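Local coordinates for protein cysteine protease-like VirA (Shigella flexneri, PDB 3EB8) that is a secreted virulence effector required for bacterial entry into epithelial cells and for later spreading within and between them, at residues T115-N126 against R347-S355; N273-V284 against R298-S309. All coordinates share one frame; numbering follows the deposited sequence.

Interaction 1 of 2, residues T115-N126 against R347-S355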
loop_
_atom_site.group_PDB
_atom_site.type_symbol
_atom_site.label_atom_id
_atom_site.label_comp_id
_atom_site.label_asym_id
_atom_site.label_seq_id
_atom_site.Cartn_x
_atom_site.Cartn_y
_atom_site.Cartn_z
ATOM N N THR A 115 -6.821 -9.849 5.089
ATOM C CA THR A 115 -6.597 -10.278 3.721
ATOM C C THR A 115 -6.198 -9.112 2.831
ATOM O O THR A 115 -5.267 -9.231 2.048
ATOM C CB THR A 115 -7.852 -10.924 3.133
ATOM O OG1 THR A 115 -8.222 -12.049 3.937
ATOM C CG2 THR A 115 -7.608 -11.354 1.670
ATOM N N ALA A 116 -6.903 -7.989 2.943
ATOM C CA ALA A 116 -6.574 -6.813 2.142
ATOM C C ALA A 116 -5.168 -6.307 2.450
ATOM O O ALA A 116 -4.417 -5.939 1.538
ATOM C CB ALA A 116 -7.581 -5.709 2.359
ATOM N N ILE A 117 -4.815 -6.284 3.732
ATOM C CA ILE A 117 -3.496 -5.831 4.131
ATOM C C ILE A 117 -2.399 -6.646 3.430
ATOM O O ILE A 117 -1.399 -6.102 2.964
ATOM C CB ILE A 117 -3.322 -5.868 5.671
ATOM C CG1 ILE A 117 -4.107 -4.730 6.337
ATOM C CG2 ILE A 117 -1.863 -5.775 6.062
ATOM C CD1 ILE A 117 -4.022 -4.748 7.872
ATOM N N ASN A 118 -2.609 -7.947 3.311
ATOM C CA ASN A 118 -1.565 -8.827 2.798
ATOM C C ASN A 118 -1.697 -9.325 1.346
ATOM O O ASN A 118 -0.930 -10.189 0.918
ATOM C CB ASN A 118 -1.375 -10.003 3.754
ATOM C CG ASN A 118 -0.899 -9.554 5.128
ATOM O OD1 ASN A 118 -1.544 -9.821 6.140
ATOM N ND2 ASN A 118 0.223 -8.838 5.161
ATOM N N CYS A 119 -2.648 -8.800 0.578
ATOM C CA CYS A 119 -2.839 -9.336 -0.770
ATOM C C CYS A 119 -2.064 -8.560 -1.839
ATOM O O CYS A 119 -1.810 -7.363 -1.684
ATOM C CB CYS A 119 -4.331 -9.447 -1.140
ATOM S SG CYS A 119 -5.125 -7.916 -1.637
ATOM N N CYS A 120 -1.666 -9.251 -2.904
ATOM C CA CYS A 120 -0.994 -8.604 -4.022
ATOM C C CYS A 120 -2.016 -7.748 -4.742
ATOM O O CYS A 120 -3.203 -7.872 -4.476
ATOM C CB CYS A 120 -0.416 -9.644 -4.986
ATOM S SG CYS A 120 -1.652 -10.645 -5.900
ATOM N N THR A 121 -1.570 -6.885 -5.642
ATOM C CA THR A 121 -2.497 -6.048 -6.409
ATOM C C THR A 121 -2.057 -6.004 -7.871
ATOM O O THR A 121 -0.954 -6.450 -8.195
ATOM C CB THR A 121 -2.533 -4.627 -5.846
ATOM O OG1 THR A 121 -1.184 -4.158 -5.698
ATOM C CG2 THR A 121 -3.230 -4.602 -4.474
ATOM N N SER A 122 -2.911 -5.474 -8.746
ATOM C CA SER A 122 -2.616 -5.404 -10.182
ATOM C C SER A 122 -2.339 -3.973 -10.644
ATOM O O SER A 122 -3.132 -3.061 -10.401
ATOM C CB SER A 122 -3.771 -5.999 -10.996
ATOM O OG SER A 122 -3.528 -5.909 -12.391
ATOM N N ILE A 123 -1.214 -3.785 -11.320
ATOM C CA ILE A 123 -0.788 -2.463 -11.736
ATOM C C ILE A 123 -1.696 -1.918 -12.842
ATOM O O ILE A 123 -1.989 -2.615 -13.808
ATOM C CB ILE A 123 0.674 -2.502 -12.225
ATOM C CG1 ILE A 123 1.604 -2.839 -11.065
ATOM C CG2 ILE A 123 1.083 -1.188 -12.895
ATOM C CD1 ILE A 123 2.959 -3.354 -11.509
ATOM N N ILE A 124 -2.146 -0.678 -12.673
ATOM C CA ILE A 124 -2.863 0.059 -13.698
ATOM C C ILE A 124 -1.829 0.763 -14.565
ATOM O O ILE A 124 -1.097 1.624 -14.081
ATOM C CB ILE A 124 -3.788 1.122 -13.062
ATOM C CG1 ILE A 124 -4.695 0.482 -12.002
ATOM C CG2 ILE A 124 -4.603 1.826 -14.108
ATOM C CD1 ILE A 124 -5.376 -0.784 -12.479
ATOM N N PRO A 125 -1.729 0.380 -15.844
ATOM C CA PRO A 125 -0.719 0.999 -16.712
ATOM C C PRO A 125 -0.906 2.514 -16.843
ATOM O O PRO A 125 -2.001 2.988 -17.160
ATOM C CB PRO A 125 -0.945 0.313 -18.067
ATOM C CG PRO A 125 -1.613 -0.975 -17.738
ATOM C CD PRO A 125 -2.476 -0.684 -16.534
ATOM N N ASN A 126 0.172 3.252 -16.591
ATOM C CA ASN A 126 0.161 4.711 -16.612
ATOM C C ASN A 126 1.033 5.282 -17.720
ATOM O O ASN A 126 2.088 5.862 -17.446
ATOM C CB ASN A 126 0.651 5.268 -15.267
ATOM C CG ASN A 126 -0.405 5.185 -14.173
ATOM O OD1 ASN A 126 -1.604 5.146 -14.456
ATOM N ND2 ASN A 126 0.042 5.167 -12.912
ATOM N N ARG A 347 4.946 7.479 -9.586
ATOM C CA ARG A 347 4.122 6.691 -8.672
ATOM C C ARG A 347 3.550 5.511 -9.418
ATOM O O ARG A 347 3.066 5.658 -10.536
ATOM C CB ARG A 347 2.960 7.491 -8.087
ATOM C CG ARG A 347 3.313 8.775 -7.416
ATOM C CD ARG A 347 2.062 9.530 -7.123
ATOM N NE ARG A 347 2.317 10.948 -7.210
ATOM C CZ ARG A 347 1.380 11.870 -7.382
ATOM N NH1 ARG A 347 0.101 11.525 -7.471
ATOM N NH2 ARG A 347 1.728 13.145 -7.457
ATOM N N GLN A 348 3.612 4.339 -8.807
ATOM C CA GLN A 348 2.924 3.189 -9.363
ATOM C C GLN A 348 1.671 2.867 -8.561
ATOM O O GLN A 348 1.693 2.787 -7.324
ATOM C CB GLN A 348 3.831 1.983 -9.420
ATOM C CG GLN A 348 3.233 0.833 -10.179
ATOM C CD GLN A 348 4.191 -0.326 -10.243
ATOM O OE1 GLN A 348 4.353 -1.062 -9.261
ATOM N NE2 GLN A 348 4.856 -0.492 -11.397
ATOM N N VAL A 349 0.585 2.686 -9.290
ATOM C CA VAL A 349 -0.726 2.506 -8.694
ATOM C C VAL A 349 -1.248 1.126 -9.042
ATOM O O VAL A 349 -1.113 0.670 -10.185
ATOM C CB VAL A 349 -1.692 3.618 -9.167
ATOM C CG1 VAL A 349 -3.121 3.328 -8.744
ATOM C CG2 VAL A 349 -1.230 4.958 -8.618
ATOM N N SER A 350 -1.810 0.447 -8.044
ATOM C CA SER A 350 -2.325 -0.906 -8.231
ATOM C C SER A 350 -3.622 -1.084 -7.453
ATOM O O SER A 350 -3.851 -0.378 -6.484
ATOM C CB SER A 350 -1.302 -1.923 -7.763
ATOM O OG SER A 350 -1.042 -1.740 -6.383
ATOM N N PHE A 351 -4.454 -2.036 -7.880
ATOM C CA PHE A 351 -5.767 -2.269 -7.287
ATOM C C PHE A 351 -5.988 -3.725 -6.912
ATOM O O PHE A 351 -5.469 -4.623 -7.552
ATOM C CB PHE A 351 -6.873 -1.913 -8.275
ATOM C CG PHE A 351 -7.209 -0.468 -8.323
ATOM C CD1 PHE A 351 -6.281 0.459 -8.776
ATOM C CD2 PHE A 351 -8.473 -0.028 -7.953
ATOM C CE1 PHE A 351 -6.594 1.795 -8.836
ATOM C CE2 PHE A 351 -8.800 1.316 -8.022
ATOM C CZ PHE A 351 -7.861 2.231 -8.464
ATOM N N ALA A 352 -6.809 -3.948 -5.899
ATOM C CA ALA A 352 -7.390 -5.254 -5.685
ATOM C C ALA A 352 -8.733 -5.114 -4.983
ATOM O O ALA A 352 -8.969 -4.170 -4.229
ATOM C CB ALA A 352 -6.441 -6.176 -4.875
ATOM N N ILE A 353 -9.613 -6.069 -5.242
ATOM C CA ILE A 353 -10.835 -6.198 -4.483
ATOM C C ILE A 353 -10.724 -7.395 -3.541
ATOM O O ILE A 353 -10.281 -8.480 -3.931
ATOM C CB ILE A 353 -12.068 -6.308 -5.398
ATOM C CG1 ILE A 353 -12.337 -4.958 -6.071
ATOM C CG2 ILE A 353 -13.304 -6.680 -4.600
ATOM C CD1 ILE A 353 -13.454 -5.003 -7.090
ATOM N N ILE A 354 -11.100 -7.163 -2.289
ATOM C CA ILE A 354 -11.115 -8.193 -1.265
ATOM C C ILE A 354 -12.565 -8.377 -0.826
ATOM O O ILE A 354 -13.220 -7.427 -0.394
ATOM C CB ILE A 354 -10.212 -7.822 -0.072
ATOM C CG1 ILE A 354 -8.738 -7.760 -0.510
ATOM C CG2 ILE A 354 -10.383 -8.809 1.057
ATOM C CD1 ILE A 354 -8.336 -6.463 -1.191
ATOM N N SER A 355 -13.075 -9.595 -0.985
ATOM C CA SER A 355 -14.474 -9.887 -0.703
ATOM C C SER A 355 -14.637 -10.852 0.468
ATOM O O SER A 355 -13.842 -11.801 0.609
ATOM C CB SER A 355 -15.137 -10.494 -1.943
ATOM O OG SER A 355 -16.460 -10.908 -1.663
#
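Strands 121-123 and 348-356 are antiparallel neighbours in the mixed central sheet, and here S122 pairs with F351 and I123 with S350. The end of helix 110-118, just before the short strand, also packs on the long one. S122 and F351 form the hydrogen-bonded pair. S122 N donates to F351 O at 2.9 Å, an almost straight bond of 171° at the hydrogen. F351 N returns a bond to S122 O at 3.0 Å. I124 N continues the ladder to V349 O. I123 and S350 are the non-hydrogen-bonded pair, with side chains on the other face from S122 and F351. On the I123 side, T121 OG1 and S350 OG make a short hydrogen bond of 2.5 Å. Both hydroxyls sit between the backbone N and the carbonyl carbon (chi1 50° and 61°), which brings them together. S350 OG also accepts a bond from Q86. The side chains of I123 and Q348 cross at about a right angle, with I123 CG2 4.0 Å from Q348 CG. On the F351 side, I124 CG1 reaches F351 CD1 at 3.6 Å, approaching the ring obliquely. Helix 245-265 packs against both residues. Farther along, T121 CG2 meets A352 CB at 3.6 Å. I354 packs against T115, A116 and C119. The side chains of I354 and T115 slide past each other in opposite directions, with CG2 against CG2. I354 CG1 and CD1 pack against A116, with CD1 3.7 Å from A116 CB. K320 NZ hydrogen-bonds the carbonyl O of A116 and of C119. C119 SG rests on the same I354 CD1 at 3.6 Å.

Interaction 2 of 2, residues N273-V284 against R298-S309; sequences NNCGHIIKINAV and RAYEVSSSILPS
E301, V284 and L307 contribute most to this contact between two long antiparallel strands that form a beta hairpin in the mixed sheet. The arms are strands 274-283 and 300-312, and residues 285-297 of the connection are not modelled. Strand 157-160 runs parallel to 274-283 on its other edge, and 315-327 pairs with 300-312. E301 forms a hydrogen-bonded pair with N282. E301 N donates to N282 O at 2.6 Å, and N282 N bonds back to E301 O. E301 CG lies beside its own backbone N, anti to the carbonyl carbon (chi1 -53°), and this puts it 3.6 Å from V284 CG2. The two side chains cross at about a right angle. V284 closes the end of the ladder: its N donates to A299 O at 2.7 Å from above the carbonyl plane. On the opposite face, the Y300 ring turns its edge to N282 O, and its hydroxyl bonds D225. The ladder then runs regularly through K280-S303 and I278-S305. Water 2 sits on the S303 and S305 side. It donates to I278 O and S303 OG, both at 2.6 Å, and also bonds S305 OG. S303 OG has a further partner in E322. At L307 the register slips by one residue. C275 and G276 together face L307, which makes a beta bulge. C275 N bonds weakly to L307 O, and L307 N weakly to G276 O. Beyond the bulge, S309 N binds N273 O at 2.8 Å. The L307 side chain leans toward I278, and its CD1 packs tightly on I278 CD1 at 3.4 Å.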
loop_
_atom_site.group_PDB
_atom_site.type_symbol
_atom_site.label_atom_id
_atom_site.label_comp_id
_atom_site.label_asym_id
_atom_site.label_seq_id
_atom_site.Cartn_x
_atom_site.Cartn_y
_atom_site.Cartn_z
ATOM N N ASN A 273 -17.111 4.478 5.039
ATOM C CA ASN A 273 -16.468 4.749 3.761
ATOM C C ASN A 273 -15.097 4.083 3.582
ATOM O O ASN A 273 -14.821 3.478 2.538
ATOM C CB ASN A 273 -16.299 6.251 3.552
ATOM C CG ASN A 273 -15.437 6.567 2.343
ATOM O OD1 ASN A 273 -14.223 6.766 2.459
ATOM N ND2 ASN A 273 -16.057 6.588 1.167
ATOM N N ASN A 274 -14.240 4.232 4.596
ATOM C CA ASN A 274 -12.832 3.847 4.510
ATOM C C ASN A 274 -12.282 3.327 5.834
ATOM O O ASN A 274 -12.757 3.725 6.898
ATOM C CB ASN A 274 -11.995 5.036 4.030
ATOM C CG ASN A 274 -10.531 4.935 4.448
ATOM O OD1 ASN A 274 -10.097 5.632 5.364
ATOM N ND2 ASN A 274 -9.765 4.066 3.782
ATOM N N CYS A 275 -11.279 2.445 5.763
ATOM C CA CYS A 275 -10.647 1.871 6.960
ATOM C C CYS A 275 -9.209 2.375 7.222
ATOM O O CYS A 275 -8.495 1.800 8.031
ATOM C CB CYS A 275 -10.673 0.329 6.914
ATOM S SG CYS A 275 -12.101 -0.392 6.034
ATOM N N GLY A 276 -8.793 3.444 6.540
ATOM C CA GLY A 276 -7.500 4.074 6.793
ATOM C C GLY A 276 -6.348 3.599 5.919
ATOM O O GLY A 276 -6.555 2.838 4.970
ATOM N N HIS A 277 -5.132 4.038 6.253
ATOM C CA HIS A 277 -3.928 3.778 5.444
ATOM C C HIS A 277 -3.037 2.666 5.994
ATOM O O HIS A 277 -2.821 2.571 7.199
ATOM C CB HIS A 277 -3.055 5.038 5.352
ATOM C CG HIS A 277 -3.654 6.142 4.539
ATOM N ND1 HIS A 277 -3.243 6.424 3.256
ATOM C CD2 HIS A 277 -4.622 7.043 4.831
ATOM C CE1 HIS A 277 -3.941 7.444 2.786
ATOM N NE2 HIS A 277 -4.783 7.840 3.723
ATOM N N ILE A 278 -2.501 1.839 5.107
ATOM C CA ILE A 278 -1.387 0.986 5.486
ATOM C C ILE A 278 -0.137 1.473 4.759
ATOM O O ILE A 278 -0.023 1.373 3.533
ATOM C CB ILE A 278 -1.629 -0.525 5.214
ATOM C CG1 ILE A 278 -2.486 -1.163 6.321
ATOM C CG2 ILE A 278 -0.302 -1.283 5.251
ATOM C CD1 ILE A 278 -3.872 -0.650 6.422
ATOM N N ILE A 279 0.799 1.998 5.536
ATOM C CA ILE A 279 1.972 2.664 5.007
ATOM C C ILE A 279 3.252 1.929 5.381
ATOM O O ILE A 279 3.579 1.790 6.548
ATOM C CB ILE A 279 2.021 4.120 5.513
ATOM C CG1 ILE A 279 0.844 4.895 4.912
ATOM C CG2 ILE A 279 3.364 4.773 5.161
ATOM C CD1 ILE A 279 0.490 6.165 5.666
ATOM N N LYS A 280 3.959 1.438 4.378
ATOM C CA LYS A 280 5.251 0.802 4.607
ATOM C C LYS A 280 6.358 1.654 3.996
ATOM O O LYS A 280 6.275 2.035 2.830
ATOM C CB LYS A 280 5.281 -0.615 4.038
ATOM C CG LYS A 280 4.368 -1.579 4.785
ATOM C CD LYS A 280 5.058 -2.919 5.042
ATOM C CE LYS A 280 4.382 -3.680 6.187
ATOM N NZ LYS A 280 5.150 -4.868 6.673
ATOM N N ILE A 281 7.371 1.974 4.801
ATOM C CA ILE A 281 8.477 2.813 4.373
ATOM C C ILE A 281 9.763 2.070 4.631
ATOM O O ILE A 281 9.944 1.510 5.718
ATOM C CB ILE A 281 8.512 4.178 5.136
ATOM C CG1 ILE A 281 7.224 4.958 4.903
ATOM C CG2 ILE A 281 9.694 5.016 4.682
ATOM C CD1 ILE A 281 6.972 6.074 5.863
ATOM N N ASN A 282 10.645 2.073 3.627
ATOM C CA ASN A 282 11.967 1.484 3.718
ATOM C C ASN A 282 13.029 2.442 3.183
ATOM O O ASN A 282 12.760 3.242 2.294
ATOM C CB ASN A 282 12.014 0.167 2.950
ATOM C CG ASN A 282 11.141 -0.897 3.588
ATOM O OD1 ASN A 282 11.483 -1.441 4.634
ATOM N ND2 ASN A 282 9.999 -1.190 2.970
ATOM N N ALA A 283 14.232 2.372 3.740
ATOM C CA ALA A 283 15.322 3.193 3.267
ATOM C C ALA A 283 15.861 2.507 2.027
ATOM O O ALA A 283 15.717 1.308 1.902
ATOM C CB ALA A 283 16.389 3.296 4.336
ATOM N N VAL A 284 16.442 3.252 1.093
ATOM C CA VAL A 284 17.004 2.624 -0.099
ATOM C C VAL A 284 18.420 2.124 0.197
ATOM O O VAL A 284 18.791 0.979 -0.138
ATOM C CB VAL A 284 17.037 3.585 -1.302
ATOM C CG1 VAL A 284 17.934 3.024 -2.440
ATOM C CG2 VAL A 284 15.626 3.850 -1.805
ATOM N N ARG A 298 20.514 9.562 2.040
ATOM C CA ARG A 298 19.545 8.488 2.354
ATOM C C ARG A 298 18.105 8.686 1.845
ATOM O O ARG A 298 17.437 9.640 2.231
ATOM C CB ARG A 298 19.490 8.205 3.854
ATOM C CG ARG A 298 18.493 7.101 4.197
ATOM C CD ARG A 298 18.578 6.692 5.651
ATOM N NE ARG A 298 18.504 7.857 6.525
ATOM C CZ ARG A 298 18.366 7.793 7.844
ATOM N NH1 ARG A 298 18.270 6.611 8.444
ATOM N NH2 ARG A 298 18.316 8.909 8.562
ATOM N N ALA A 299 17.643 7.750 1.005
ATOM C CA ALA A 299 16.347 7.827 0.312
ATOM C C ALA A 299 15.326 6.792 0.812
ATOM O O ALA A 299 15.685 5.839 1.502
ATOM C CB ALA A 299 16.538 7.692 -1.201
ATOM N N TYR A 300 14.055 6.977 0.449
ATOM C CA TYR A 300 12.974 6.137 0.985
ATOM C C TYR A 300 12.061 5.549 -0.081
ATOM O O TYR A 300 11.701 6.208 -1.056
ATOM C CB TYR A 300 12.167 6.888 2.057
ATOM C CG TYR A 300 13.036 7.312 3.221
ATOM C CD1 TYR A 300 13.546 8.617 3.309
ATOM C CD2 TYR A 300 13.389 6.398 4.219
ATOM C CE1 TYR A 300 14.366 8.996 4.355
ATOM C CE2 TYR A 300 14.204 6.769 5.270
ATOM C CZ TYR A 300 14.689 8.068 5.332
ATOM O OH TYR A 300 15.501 8.438 6.376
ATOM N N GLU A 301 11.702 4.289 0.103
ATOM C CA GLU A 301 10.647 3.680 -0.689
ATOM C C GLU A 301 9.378 3.708 0.147
ATOM O O GLU A 301 9.363 3.253 1.298
ATOM C CB GLU A 301 11.020 2.248 -1.073
ATOM C CG GLU A 301 12.389 2.166 -1.743
ATOM C CD GLU A 301 12.971 0.754 -1.821
ATOM O OE1 GLU A 301 13.783 0.507 -2.746
ATOM O OE2 GLU A 301 12.634 -0.098 -0.965
ATOM N N VAL A 302 8.316 4.259 -0.421
ATOM C CA VAL A 302 7.029 4.286 0.260
ATOM C C VAL A 302 6.020 3.388 -0.454
ATOM O O VAL A 302 5.941 3.369 -1.691
ATOM C CB VAL A 302 6.471 5.714 0.289
ATOM C CG1 VAL A 302 5.107 5.752 0.946
ATOM C CG2 VAL A 302 7.457 6.641 0.971
ATOM N N SER A 303 5.265 2.631 0.333
ATOM C CA SER A 303 4.075 1.970 -0.156
ATOM C C SER A 303 2.904 2.470 0.675
ATOM O O SER A 303 2.842 2.202 1.880
ATOM C CB SER A 303 4.189 0.463 -0.002
ATOM O OG SER A 303 2.895 -0.123 -0.097
ATOM N N SER A 304 1.990 3.202 0.041
ATOM C CA SER A 304 0.835 3.769 0.733
ATOM C C SER A 304 -0.458 3.165 0.197
ATOM O O SER A 304 -0.874 3.456 -0.922
ATOM C CB SER A 304 0.812 5.289 0.562
ATOM O OG SER A 304 -0.207 5.899 1.339
ATOM N N SER A 305 -1.104 2.328 0.995
ATOM C CA SER A 305 -2.345 1.714 0.559
ATOM C C SER A 305 -3.535 2.325 1.247
ATOM O O SER A 305 -3.564 2.452 2.470
ATOM C CB SER A 305 -2.309 0.221 0.818
ATOM O OG SER A 305 -1.256 -0.347 0.074
ATOM N N ILE A 306 -4.529 2.703 0.462
ATOM C CA ILE A 306 -5.779 3.135 1.046
ATOM C C ILE A 306 -6.770 1.956 0.957
ATOM O O ILE A 306 -6.653 1.114 0.074
ATOM C CB ILE A 306 -6.286 4.429 0.378
ATOM C CG1 ILE A 306 -7.313 5.126 1.275
ATOM C CG2 ILE A 306 -6.864 4.152 -1.009
ATOM C CD1 ILE A 306 -7.631 6.555 0.863
ATOM N N LEU A 307 -7.712 1.868 1.892
ATOM C CA LEU A 307 -8.591 0.699 1.968
ATOM C C LEU A 307 -10.073 1.063 1.981
ATOM O O LEU A 307 -10.776 0.720 2.938
ATOM C CB LEU A 307 -8.290 -0.145 3.219
ATOM C CG LEU A 307 -6.879 -0.674 3.523
ATOM C CD1 LEU A 307 -6.818 -1.319 4.915
ATOM C CD2 LEU A 307 -6.408 -1.662 2.481
ATOM N N PRO A 308 -10.558 1.757 0.937
ATOM C CA PRO A 308 -11.978 2.115 0.935
ATOM C C PRO A 308 -12.836 0.863 0.968
ATOM O O PRO A 308 -12.456 -0.147 0.402
ATOM C CB PRO A 308 -12.162 2.812 -0.421
ATOM C CG PRO A 308 -11.000 2.333 -1.238
ATOM C CD PRO A 308 -9.883 2.268 -0.263
ATOM N N SER A 309 -13.987 0.938 1.619
ATOM C CA SER A 309 -14.900 -0.202 1.650
ATOM C C SER A 309 -15.525 -0.406 0.264
ATOM O O SER A 309 -15.706 0.557 -0.486
ATOM C CB SER A 309 -15.995 0.039 2.676
ATOM O OG SER A 309 -16.859 1.042 2.201
HETATM O O HOH W 1 -16.203 3.571 0.043
HETATM O O HOH W 2 1.133 -0.179 1.762
#

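In the fold
After an N-terminal part that holds a separate five-stranded antiparallel sheet, the chain reaches helix 110-118 and strand 121-123, the first half of interaction 1. Their partner, 347-355, comes near the C terminus, so interaction 1 closes a loop of 220 residues. Interaction 2 lies wholly within that loop and closes a much shorter one of 13 residues. Nothing crosses: the two contacts are nested. Both belong to the same mixed sheet, where strand 315-327 bridges them by pairing with 300-312 on one side and 348-356 on the other. They lie about 12 Å apart, centre to centre. They also touch directly, as helix 110-118 sets I117 CG1 3.9 Å from I278 CG1.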